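Local coordinates for protein EF0056 (Enterococcus faecalis, PDB 6ORI) that is of unknown function but, as an enterococcal surface protein with an immunoglobulin-like, calcium-binding N-terminal region, is possibly involved in biofilm formation, at residues A[15-20]-A[71-76]; A[34-39]-A[188-193]; A[77-82]-A[112-117]; A[150-155]-A[163-168]. One frame throughout, in Å; residues are numbered along the deposited sequence. Where two conformers were deposited one is given.

Interaction 1: residues A[15-20]-A[71-76]; sequences SGNTFQ and RLQLDE
Gln73 lays its terminal amide beside the backbone of Phe19 and Gln20, and its NE2 donates to Phe19 O at 2.9 Å. The bond is close to straight, with an N-H...O angle of 168°; the acceptor lies in the amide plane of Gln73 and the donor in the carbonyl plane of Phe19. With CG anti to the backbone N (chi1 180°) and the rest of the chain extended, the side chain spans the gap between strand and loop at full length. Its other amide atom, OE1, packs against carbon, 3.6 Å from Gln20 CB. Gln73 was deposited in two conformers, so this bond describes one of them.

The loop side is organised by Asn17. Its ND2 binds Gln20 OE1 at 2.8 Å along a nearly straight N-H, and reaches Phe19 O at 3.2 Å in a bent, weak bond. Phe19 O thus accepts from two amides, weakly from Asn17. The two side chains run in from opposite directions, but Asn17 ND2 and Gln73 NE2 converge on the oxygen 3.8 Å apart, with their amide planes turned 60° against each other. Gln20 NE2 has a further partner in Asn22.

Strand 68-74 runs between strands 113-117 and 166-173, and Gln73 pairs through its backbone with Arg168, whose side chain touches Gln20. Upstream in the loop, Ser15 makes backbone bonds to Thr218 and Tyr399. The arrangement is that of an N-terminal segment crossing one face of an antiparallel sheet, held by side-chain amides rather than by strand pairing, in a domain consistent with an immunoglobulin-like fold.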
# COMPACT_ATOMS: atom_id res chain seq x y z
N SER A 15 3.24 6.68 5.63
CA SER A 15 3.08 6.12 6.97
C SER A 15 3.83 6.92 8.04
O SER A 15 3.95 6.46 9.15
CB SER A 15 3.47 4.63 7.01
OG SER A 15 2.66 3.84 6.14
N GLY A 16 4.34 8.11 7.71
CA GLY A 16 5.11 8.88 8.67
C GLY A 16 6.40 8.18 9.08
O GLY A 16 6.96 8.48 10.14
N ASN A 17 6.87 7.26 8.25
CA ASN A 17 8.06 6.47 8.56
C ASN A 17 9.24 7.42 8.70
O ASN A 17 9.48 8.25 7.83
CB ASN A 17 8.29 5.46 7.44
CG ASN A 17 9.47 4.56 7.70
OD1 ASN A 17 9.62 4.02 8.79
ND2 ASN A 17 10.31 4.38 6.69
N THR A 18 9.99 7.25 9.78
CA THR A 18 10.99 8.24 10.16
C THR A 18 12.35 8.04 9.49
O THR A 18 13.04 9.02 9.20
CB THR A 18 11.18 8.28 11.68
OG1 THR A 18 11.42 6.95 12.17
CG2 THR A 18 9.93 8.84 12.36
N PHE A 19 12.72 6.79 9.24
CA PHE A 19 14.03 6.46 8.67
C PHE A 19 13.89 5.67 7.38
O PHE A 19 13.40 4.54 7.37
CB PHE A 19 14.90 5.73 9.69
CG PHE A 19 15.22 6.55 10.91
CD1 PHE A 19 15.99 7.70 10.81
CD2 PHE A 19 14.75 6.18 12.16
CE1 PHE A 19 16.29 8.46 11.93
CE2 PHE A 19 15.04 6.94 13.28
CZ PHE A 19 15.81 8.08 13.16
N GLN A 20 14.34 6.29 6.29
CA GLN A 20 14.20 5.73 4.96
C GLN A 20 14.92 6.64 3.98
O GLN A 20 15.33 7.75 4.31
CB GLN A 20 12.73 5.62 4.56
CG GLN A 20 12.02 6.97 4.40
CD GLN A 20 10.61 6.81 3.90
OE1 GLN A 20 9.91 5.89 4.31
NE2 GLN A 20 10.18 7.70 3.01
N ARG A 71 13.75 -1.57 -4.80
CA ARG A 71 14.29 -1.60 -3.46
C ARG A 71 13.23 -2.02 -2.48
O ARG A 71 12.06 -1.62 -2.59
CB ARG A 71 14.93 -0.27 -3.09
CG ARG A 71 16.24 -0.10 -3.87
CD ARG A 71 17.08 1.04 -3.43
NE ARG A 71 18.26 1.13 -4.28
CZ ARG A 71 19.14 2.11 -4.21
NH1 ARG A 71 18.98 3.10 -3.34
NH2 ARG A 71 20.17 2.11 -5.03
N LEU A 72 13.62 -2.87 -1.54
CA LEU A 72 12.73 -3.40 -0.51
C LEU A 72 13.37 -3.08 0.83
O LEU A 72 14.46 -3.57 1.15
CB LEU A 72 12.55 -4.89 -0.66
CG LEU A 72 11.72 -5.57 0.42
CD1 LEU A 72 10.27 -5.12 0.40
CD2 LEU A 72 11.83 -7.08 0.27
N GLN A 73 12.72 -2.21 1.60
CA GLN A 73 13.13 -1.90 2.97
C GLN A 73 12.28 -2.73 3.92
O GLN A 73 11.04 -2.81 3.76
CB GLN A 73 12.98 -0.40 3.31
CG GLN A 73 13.40 -0.07 4.75
CD GLN A 73 13.49 1.43 5.03
OE1 GLN A 73 13.89 2.22 4.16
NE2 GLN A 73 13.16 1.83 6.25
N LEU A 74 12.93 -3.35 4.91
CA LEU A 74 12.23 -4.10 5.94
C LEU A 74 12.51 -3.48 7.30
O LEU A 74 13.60 -3.00 7.56
CB LEU A 74 12.67 -5.56 5.97
CG LEU A 74 12.42 -6.35 4.71
CD1 LEU A 74 12.97 -7.74 4.90
CD2 LEU A 74 10.95 -6.39 4.33
N ASP A 75 11.52 -3.53 8.17
CA ASP A 75 11.68 -3.10 9.53
C ASP A 75 13.01 -3.55 10.09
O ASP A 75 13.35 -4.72 9.98
CB ASP A 75 10.54 -3.69 10.35
CG ASP A 75 10.33 -2.97 11.64
OD1 ASP A 75 11.21 -3.08 12.52
OD2 ASP A 75 9.27 -2.31 11.78
N GLU A 76 13.74 -2.63 10.70
CA GLU A 76 15.04 -2.96 11.30
C GLU A 76 14.95 -4.14 12.25
O GLU A 76 15.92 -4.93 12.38
CB GLU A 76 15.60 -1.75 12.05
CG GLU A 76 16.07 -0.61 11.16
CD GLU A 76 17.41 -0.90 10.47
OE1 GLU A 76 17.96 0.04 9.84
OE2 GLU A 76 17.92 -2.04 10.56

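Interaction 2: residues A[34-39]-A[188-193]; sequences LQFNPK and GYFLTD
This is an apolar contact in the interior of the N-terminal domain, made where the end of strand 31-38 faces the chain leaving strand 184-189. The evidence is that carbon meets carbon throughout: no direct hydrogen bond joins 34-39 to 188-193, and the closest pair of CA atoms, Pro38 CA and Phe190 CA, is 7.2 Å apart. Phe190 supplies the bridge. Its CG stands anti to the carbonyl carbon (chi1 -68°), which brings the ring toward the strand although the CB itself does not aim there.

Two neighbours meet that ring obliquely. Pro38 CB touches Phe190 CE1 at 3.6 Å, and Pro38 CG lies 3.8 Å from Phe190 CD1, so the pyrrolidine runs alongside the CD1-CE1 bond. Beyond it, Phe36 CE2 reaches Phe190 CZ at 3.9 Å. Phe190 CZ lies at the edge of the Phe36 ring, near its plane, while Phe36 CE2 comes to the Phe190 ring at a slant, and no stack results.

A water closes the outer end. It donates to Lys39 O and accepts from Leu191 N, each at 2.9 Å, linking two backbones too far apart to pair directly. Around the rings, Tyr167 of strand 166-173 meets both Phe36 and Phe190 edge-to-face, Leu72 and Leu74 of strand 68-74 pack on Phe36 and Phe190 respectively, and Ile51 of strand 50-59 touches Pro38.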
# COMPACT_ATOMS: atom_id res chain seq x y z
N LEU A 34 3.70 -1.25 -8.21
CA LEU A 34 4.72 -2.08 -7.59
C LEU A 34 4.22 -2.40 -6.20
O LEU A 34 3.91 -1.50 -5.43
CB LEU A 34 6.05 -1.33 -7.54
CG LEU A 34 7.25 -2.08 -7.00
CD1 LEU A 34 7.58 -3.28 -7.87
CD2 LEU A 34 8.44 -1.13 -6.90
N GLN A 35 4.06 -3.69 -5.89
CA GLN A 35 3.52 -4.11 -4.61
C GLN A 35 4.30 -5.27 -4.05
O GLN A 35 4.79 -6.12 -4.80
CB GLN A 35 2.07 -4.56 -4.76
CG GLN A 35 1.13 -3.55 -5.33
CD GLN A 35 0.82 -2.43 -4.40
OE1 GLN A 35 0.93 -2.55 -3.18
NE2 GLN A 35 0.45 -1.31 -4.96
N PHE A 36 4.39 -5.31 -2.72
CA PHE A 36 4.98 -6.40 -1.95
C PHE A 36 3.88 -7.04 -1.14
O PHE A 36 3.22 -6.37 -0.35
CB PHE A 36 6.07 -5.84 -1.02
CG PHE A 36 6.72 -6.85 -0.12
CD1 PHE A 36 7.65 -7.76 -0.60
CD2 PHE A 36 6.42 -6.86 1.22
CE1 PHE A 36 8.25 -8.66 0.26
CE2 PHE A 36 7.04 -7.76 2.06
CZ PHE A 36 7.93 -8.65 1.58
N ASN A 37 3.66 -8.33 -1.37
CA ASN A 37 2.53 -9.03 -0.76
C ASN A 37 3.01 -10.25 0.03
O ASN A 37 3.09 -11.35 -0.51
CB ASN A 37 1.51 -9.46 -1.80
CG ASN A 37 0.30 -10.12 -1.17
OD1 ASN A 37 0.03 -9.93 0.01
ND2 ASN A 37 -0.40 -10.92 -1.94
N PRO A 38 3.32 -10.05 1.31
CA PRO A 38 3.76 -11.15 2.18
C PRO A 38 2.59 -11.87 2.82
O PRO A 38 1.53 -11.25 3.09
CB PRO A 38 4.56 -10.41 3.26
CG PRO A 38 3.84 -9.11 3.43
CD PRO A 38 3.32 -8.76 2.03
N LYS A 39 2.77 -13.16 3.08
CA LYS A 39 1.80 -13.89 3.88
C LYS A 39 1.78 -13.36 5.31
O LYS A 39 2.76 -12.80 5.81
CB LYS A 39 2.16 -15.37 3.90
CG LYS A 39 1.99 -16.08 2.58
CD LYS A 39 0.53 -16.11 2.15
CE LYS A 39 0.37 -16.95 0.91
NZ LYS A 39 -0.62 -16.34 -0.02
N GLY A 188 3.72 -0.68 3.92
CA GLY A 188 2.70 -1.44 4.63
C GLY A 188 3.29 -2.10 5.86
O GLY A 188 4.38 -1.74 6.27
N TYR A 189 2.53 -3.01 6.46
CA TYR A 189 2.99 -3.72 7.63
C TYR A 189 2.65 -5.18 7.58
O TYR A 189 1.69 -5.59 6.94
CB TYR A 189 2.49 -3.09 8.94
CG TYR A 189 1.00 -3.19 9.17
CD1 TYR A 189 0.12 -2.28 8.58
CD2 TYR A 189 0.47 -4.19 9.96
CE1 TYR A 189 -1.25 -2.39 8.79
CE2 TYR A 189 -0.89 -4.30 10.17
CZ TYR A 189 -1.74 -3.40 9.59
OH TYR A 189 -3.10 -3.52 9.80
N PHE A 190 3.49 -6.01 8.19
CA PHE A 190 3.23 -7.43 8.28
C PHE A 190 2.11 -7.73 9.25
O PHE A 190 2.10 -7.24 10.37
CB PHE A 190 4.51 -8.17 8.73
CG PHE A 190 5.64 -8.15 7.72
CD1 PHE A 190 5.72 -9.12 6.74
CD2 PHE A 190 6.64 -7.19 7.79
CE1 PHE A 190 6.77 -9.09 5.82
CE2 PHE A 190 7.69 -7.19 6.89
CZ PHE A 190 7.75 -8.16 5.92
N LEU A 191 1.18 -8.55 8.80
CA LEU A 191 0.07 -9.00 9.65
C LEU A 191 0.51 -10.11 10.56
O LEU A 191 1.35 -10.94 10.21
CB LEU A 191 -1.10 -9.49 8.80
CG LEU A 191 -1.67 -8.49 7.81
CD1 LEU A 191 -2.87 -9.13 7.13
CD2 LEU A 191 -2.08 -7.21 8.50
N THR A 192 -0.08 -10.13 11.74
CA THR A 192 0.22 -11.13 12.74
C THR A 192 -1.10 -11.57 13.35
O THR A 192 -2.16 -11.16 12.89
CB THR A 192 1.13 -10.56 13.81
OG1 THR A 192 0.46 -9.50 14.49
CG2 THR A 192 2.42 -10.03 13.20
N ASP A 193 -1.03 -12.39 14.40
CA ASP A 193 -2.24 -12.97 14.97
C ASP A 193 -3.06 -11.97 15.78
O ASP A 193 -4.16 -12.29 16.23
CB ASP A 193 -1.89 -14.18 15.84
CG ASP A 193 -1.85 -15.48 15.05
OD1 ASP A 193 -2.81 -15.75 14.29
OD2 ASP A 193 -0.85 -16.23 15.18
O HOH W 1 1.94 -10.14 6.49

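Interaction 3: residues A[77-82]-A[112-117]; sequences RLAQYV and NIWKVN
Asn112 ND2 donates to Leu74 O, tying the corner before strand 113-117 to the end of strand 68-74, while Asn112 CB on the same side chain packs 3.6 Å from Ala79 CB. A chi1 of 65° tucks CG over the backbone, turning the amide to the neighbouring strand while CB faces the helix. The motif is a short helix, 76-79, running into a type I beta turn, Ala79 to Val82, that rests on the first residues of a strand in an antiparallel sheet.

The turn is documented by its backbone bond from Val82 N to Ala79 O, 3.1 Å long. Within the turn, Gln80 folds back so that Gln80 NE2 binds Arg77 O at 3.0 Å, with the acceptor in the plane of its own amide.

Ala79 and Val82, the two ends of the turn, both point toward Trp114 and receive the benzo part of its indole. Ala79 CB lies at the ring edge, near the indole plane, 3.8 Å from Trp114 CH2. Val82 comes from the direction opposite to Trp114 and meets it obliquely. Phe100 and Arg102 of strand 98-104 also touch the indole, and Ile142 and Phe144 of strand 135-144 touch Val82. Of the valine branches the nearer is the one anti to its backbone N: Val82 CG1 stands 3.5 Å from Trp114 CZ2.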
# COMPACT_ATOMS: atom_id res chain seq x y z
N ARG A 77 13.83 -4.29 12.95
CA ARG A 77 13.69 -5.34 13.94
C ARG A 77 13.66 -6.72 13.30
O ARG A 77 14.03 -7.71 13.93
CB ARG A 77 12.43 -5.10 14.79
CG ARG A 77 12.56 -3.87 15.67
CD ARG A 77 11.23 -3.45 16.30
NE ARG A 77 10.28 -3.04 15.28
CZ ARG A 77 8.96 -2.94 15.45
NH1 ARG A 77 8.41 -3.20 16.64
NH2 ARG A 77 8.19 -2.58 14.45
N LEU A 78 13.19 -6.80 12.05
CA LEU A 78 13.29 -8.03 11.27
C LEU A 78 14.61 -8.10 10.54
O LEU A 78 15.22 -9.17 10.46
CB LEU A 78 12.15 -8.14 10.23
CG LEU A 78 10.76 -8.28 10.80
CD1 LEU A 78 9.76 -8.28 9.66
CD2 LEU A 78 10.66 -9.56 11.61
N ALA A 79 15.03 -6.99 9.95
CA ALA A 79 16.20 -6.97 9.08
C ALA A 79 17.44 -7.50 9.78
O ALA A 79 18.28 -8.18 9.16
CB ALA A 79 16.44 -5.56 8.57
N GLN A 80 17.58 -7.23 11.07
CA GLN A 80 18.75 -7.67 11.81
C GLN A 80 18.95 -9.19 11.75
O GLN A 80 20.07 -9.67 11.95
CB GLN A 80 18.65 -7.20 13.25
CG GLN A 80 17.51 -7.84 14.01
CD GLN A 80 17.40 -7.40 15.46
OE1 GLN A 80 18.41 -7.23 16.14
NE2 GLN A 80 16.16 -7.23 15.94
N TYR A 81 17.88 -9.93 11.48
CA TYR A 81 17.93 -11.40 11.44
C TYR A 81 17.72 -12.00 10.07
O TYR A 81 17.63 -13.21 9.92
CB TYR A 81 16.91 -12.01 12.43
CG TYR A 81 17.29 -11.76 13.88
CD1 TYR A 81 18.52 -12.20 14.37
CD2 TYR A 81 16.44 -11.10 14.74
CE1 TYR A 81 18.89 -11.99 15.69
CE2 TYR A 81 16.81 -10.88 16.08
CZ TYR A 81 18.02 -11.33 16.53
OH TYR A 81 18.38 -11.11 17.85
N VAL A 82 17.62 -11.19 9.03
CA VAL A 82 17.46 -11.72 7.67
C VAL A 82 18.78 -12.29 7.18
O VAL A 82 19.82 -11.63 7.27
CB VAL A 82 16.97 -10.66 6.69
CG1 VAL A 82 16.99 -11.18 5.25
CG2 VAL A 82 15.56 -10.20 7.04
N ASN A 112 18.98 -1.99 6.09
CA ASN A 112 17.73 -2.72 6.00
C ASN A 112 17.07 -2.56 4.65
O ASN A 112 15.85 -2.68 4.57
CB ASN A 112 16.77 -2.32 7.13
CG ASN A 112 16.33 -0.86 7.04
OD1 ASN A 112 17.03 -0.02 6.50
ND2 ASN A 112 15.17 -0.56 7.60
N ILE A 113 17.87 -2.31 3.61
CA ILE A 113 17.36 -2.19 2.26
C ILE A 113 18.02 -3.25 1.36
O ILE A 113 19.24 -3.47 1.45
CB ILE A 113 17.58 -0.78 1.68
CG1 ILE A 113 17.02 0.26 2.66
CG2 ILE A 113 16.91 -0.67 0.30
CD1 ILE A 113 17.19 1.71 2.21
N TRP A 114 17.22 -3.90 0.54
CA TRP A 114 17.63 -4.88 -0.44
C TRP A 114 17.24 -4.39 -1.84
O TRP A 114 16.33 -3.58 -2.00
CB TRP A 114 16.93 -6.21 -0.17
CG TRP A 114 17.47 -6.98 0.99
CD1 TRP A 114 18.28 -8.07 0.92
CD2 TRP A 114 17.22 -6.77 2.39
NE1 TRP A 114 18.55 -8.55 2.18
CE2 TRP A 114 17.92 -7.77 3.10
CE3 TRP A 114 16.46 -5.85 3.12
CZ2 TRP A 114 17.90 -7.86 4.48
CZ3 TRP A 114 16.45 -5.95 4.51
CH2 TRP A 114 17.17 -6.95 5.16
N LYS A 115 17.90 -4.92 -2.86
CA LYS A 115 17.71 -4.48 -4.24
C LYS A 115 17.67 -5.63 -5.23
O LYS A 115 18.37 -6.64 -5.07
CB LYS A 115 18.82 -3.50 -4.67
CG LYS A 115 20.21 -4.09 -4.63
CD LYS A 115 21.28 -3.06 -5.03
CE LYS A 115 22.64 -3.71 -4.93
NZ LYS A 115 23.72 -2.88 -5.50
N VAL A 116 16.83 -5.49 -6.26
CA VAL A 116 16.80 -6.41 -7.41
C VAL A 116 16.38 -5.60 -8.62
O VAL A 116 15.64 -4.64 -8.48
CB VAL A 116 15.84 -7.60 -7.13
CG1 VAL A 116 14.37 -7.21 -7.15
CG2 VAL A 116 16.09 -8.72 -8.11
N ASN A 117 16.87 -5.94 -9.79
CA ASN A 117 16.49 -5.18 -10.96
C ASN A 117 15.02 -5.40 -11.28
O ASN A 117 14.48 -6.49 -11.12
CB ASN A 117 17.38 -5.54 -12.15
CG ASN A 117 18.77 -4.99 -12.00
OD1 ASN A 117 19.04 -4.17 -11.13
ND2 ASN A 117 19.65 -5.39 -12.91

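Interaction 4: residues A[150-155]-A[163-168]; sequences EIFKEI and DRLMYR. With CA (calcium ion), chain B.
Leu165 directs its CB toward helix 148-155, and its CG, anti to the carbonyl carbon (chi1 -63°), carries two methyls that divide between two residues of that helix. CD1 takes the phenylalanine: Leu165 CD1 is 3.8 Å from Phe152 CE1 and 3.9 Å from Phe152 CZ, an oblique approach to the ring. CD2 takes the isoleucine, with Leu165 CD2 at 4.2 Å from Ile155 CD1, a looser touch. A helix packs here on the connection that leads into a strand of the antiparallel sheet: Phe152 and Ile155, three residues apart and hence on one side of the helix, lie against the chain entering strand 166-173.

No polar bond crosses between 150-155 and 163-168. Leu160 of helix 157-162 contacts Phe152, Ile155 and Leu165 alike, while Arg77 and Leu78 of helix 76-79 reach Leu165 too.

Two residues before the leucine the chemistry changes. Asp163, the first residue to leave helical geometry, binds a calcium ion; two conformers of it were deposited. The other ligands are Ser162 O, Gly372 O, Asp374 OD1, Leu400 O and Asp402 OD1, so the ion joins this corner to distant, C-terminal parts of the chain. Asp374 is further held through OD2 by the backbone N of Arg164. In the conformer described, Asp163 OD1 lies 2.3 Å from the calcium.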
# COMPACT_ATOMS: atom_id res chain seq x y z
N GLU A 150 11.14 -16.91 18.05
CA GLU A 150 12.29 -16.43 18.81
C GLU A 150 12.54 -14.96 18.51
O GLU A 150 12.86 -14.18 19.39
CB GLU A 150 13.54 -17.25 18.51
CG GLU A 150 13.42 -18.69 18.93
CD GLU A 150 14.68 -19.48 18.62
OE1 GLU A 150 15.79 -18.91 18.69
OE2 GLU A 150 14.55 -20.68 18.29
N ILE A 151 12.41 -14.57 17.25
CA ILE A 151 12.56 -13.17 16.88
C ILE A 151 11.48 -12.31 17.54
O ILE A 151 11.77 -11.23 18.09
CB ILE A 151 12.53 -13.00 15.35
CG1 ILE A 151 13.75 -13.70 14.73
CG2 ILE A 151 12.48 -11.52 14.96
CD1 ILE A 151 13.68 -13.83 13.22
N PHE A 152 10.23 -12.75 17.48
CA PHE A 152 9.14 -11.98 18.10
C PHE A 152 9.35 -11.84 19.60
O PHE A 152 9.07 -10.78 20.18
CB PHE A 152 7.78 -12.62 17.80
CG PHE A 152 7.21 -12.24 16.45
CD1 PHE A 152 8.01 -11.83 15.40
CD2 PHE A 152 5.84 -12.32 16.25
CE1 PHE A 152 7.44 -11.47 14.17
CE2 PHE A 152 5.28 -11.95 15.03
CZ PHE A 152 6.07 -11.54 14.01
N LYS A 153 9.83 -12.90 20.25
CA LYS A 153 10.09 -12.86 21.68
C LYS A 153 11.15 -11.82 22.00
O LYS A 153 11.00 -11.05 22.96
CB LYS A 153 10.54 -14.24 22.15
CG LYS A 153 10.80 -14.33 23.65
CD LYS A 153 11.35 -15.71 24.01
CE LYS A 153 11.31 -15.96 25.51
NZ LYS A 153 9.93 -16.25 26.01
N GLU A 154 12.22 -11.80 21.21
CA GLU A 154 13.31 -10.86 21.41
C GLU A 154 12.82 -9.43 21.20
O GLU A 154 13.16 -8.52 21.97
CB GLU A 154 14.48 -11.15 20.47
CG GLU A 154 15.81 -10.57 20.95
CD GLU A 154 16.69 -11.60 21.62
OE1 GLU A 154 16.78 -11.60 22.88
OE2 GLU A 154 17.31 -12.41 20.89
N ILE A 155 12.03 -9.21 20.15
CA ILE A 155 11.51 -7.87 19.89
C ILE A 155 10.64 -7.46 21.07
O ILE A 155 10.69 -6.32 21.52
CB ILE A 155 10.71 -7.83 18.58
CG1 ILE A 155 11.64 -8.00 17.37
CG2 ILE A 155 9.93 -6.52 18.47
CD1 ILE A 155 10.91 -8.20 16.08
N ASP A 163 4.54 -0.76 17.85
CA ASP A 163 5.15 -0.40 16.56
C ASP A 163 4.95 -1.58 15.61
O ASP A 163 5.53 -2.67 15.79
CB ASP A 163 6.66 -0.15 16.69
CG ASP A 163 7.03 1.23 17.21
OD1 ASP A 163 6.18 2.13 17.28
OD2 ASP A 163 8.23 1.44 17.50
N ARG A 164 4.13 -1.41 14.59
CA ARG A 164 3.94 -2.48 13.61
C ARG A 164 5.21 -2.70 12.79
O ARG A 164 6.01 -1.79 12.63
CB ARG A 164 2.76 -2.15 12.69
CG ARG A 164 1.43 -1.89 13.41
CD ARG A 164 1.04 -3.02 14.33
NE ARG A 164 1.07 -4.34 13.68
CZ ARG A 164 0.01 -5.12 13.45
NH1 ARG A 164 0.19 -6.30 12.86
NH2 ARG A 164 -1.23 -4.73 13.80
N LEU A 165 5.38 -3.91 12.30
CA LEU A 165 6.55 -4.30 11.50
C LEU A 165 6.36 -3.85 10.07
O LEU A 165 5.54 -4.39 9.34
CB LEU A 165 6.76 -5.81 11.52
CG LEU A 165 7.09 -6.42 12.88
CD1 LEU A 165 6.90 -7.95 12.80
CD2 LEU A 165 8.48 -6.06 13.36
N MET A 166 7.11 -2.84 9.69
CA MET A 166 6.93 -2.24 8.39
C MET A 166 7.69 -2.88 7.26
O MET A 166 8.69 -3.60 7.46
CB MET A 166 7.28 -0.76 8.48
CG MET A 166 8.75 -0.45 8.62
SD MET A 166 9.74 -0.44 7.09
CE MET A 166 9.13 1.05 6.35
N TYR A 167 7.22 -2.60 6.06
CA TYR A 167 7.99 -2.80 4.84
C TYR A 167 7.72 -1.64 3.90
O TYR A 167 6.67 -0.99 3.99
CB TYR A 167 7.64 -4.12 4.16
CG TYR A 167 6.19 -4.32 3.80
CD1 TYR A 167 5.63 -3.73 2.69
CD2 TYR A 167 5.40 -5.16 4.57
CE1 TYR A 167 4.28 -3.94 2.38
CE2 TYR A 167 4.08 -5.39 4.26
CZ TYR A 167 3.54 -4.79 3.16
OH TYR A 167 2.21 -5.05 2.89
N ARG A 168 8.67 -1.34 3.03
CA ARG A 168 8.48 -0.37 1.95
C ARG A 168 9.11 -0.91 0.69
O ARG A 168 10.28 -1.30 0.70
CB ARG A 168 9.12 0.97 2.32
CG ARG A 168 9.05 2.06 1.23
CD ARG A 168 10.01 3.20 1.50
NE ARG A 168 9.70 4.40 0.73
CZ ARG A 168 10.56 5.38 0.46
NH1 ARG A 168 11.83 5.32 0.85
NH2 ARG A 168 10.13 6.44 -0.21
CA CA B . 4.25 3.25 17.81

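All four contacts reach the same branched antiparallel sheet. Interactions 2 and 3 are its buried ones and purely apolar in their direct side-chain contacts, with Phe190 CE2 of the former 3.6 Å from Leu78 CD1 of the latter. Interactions 1 and 4 are partly buried: the first relies on amides gripping a loop carbonyl, the last on methyls against a helix, close to a metal site. Strand 68-74 ties interaction 1 to interactions 3 and 4, since Leu72 N bonds Trp114 O (2.8 Å) and Gln73 N bonds Arg168 O (2.8 Å). Strand 166-173 in turn pairs with 184-189, linking interaction 4 to interaction 2.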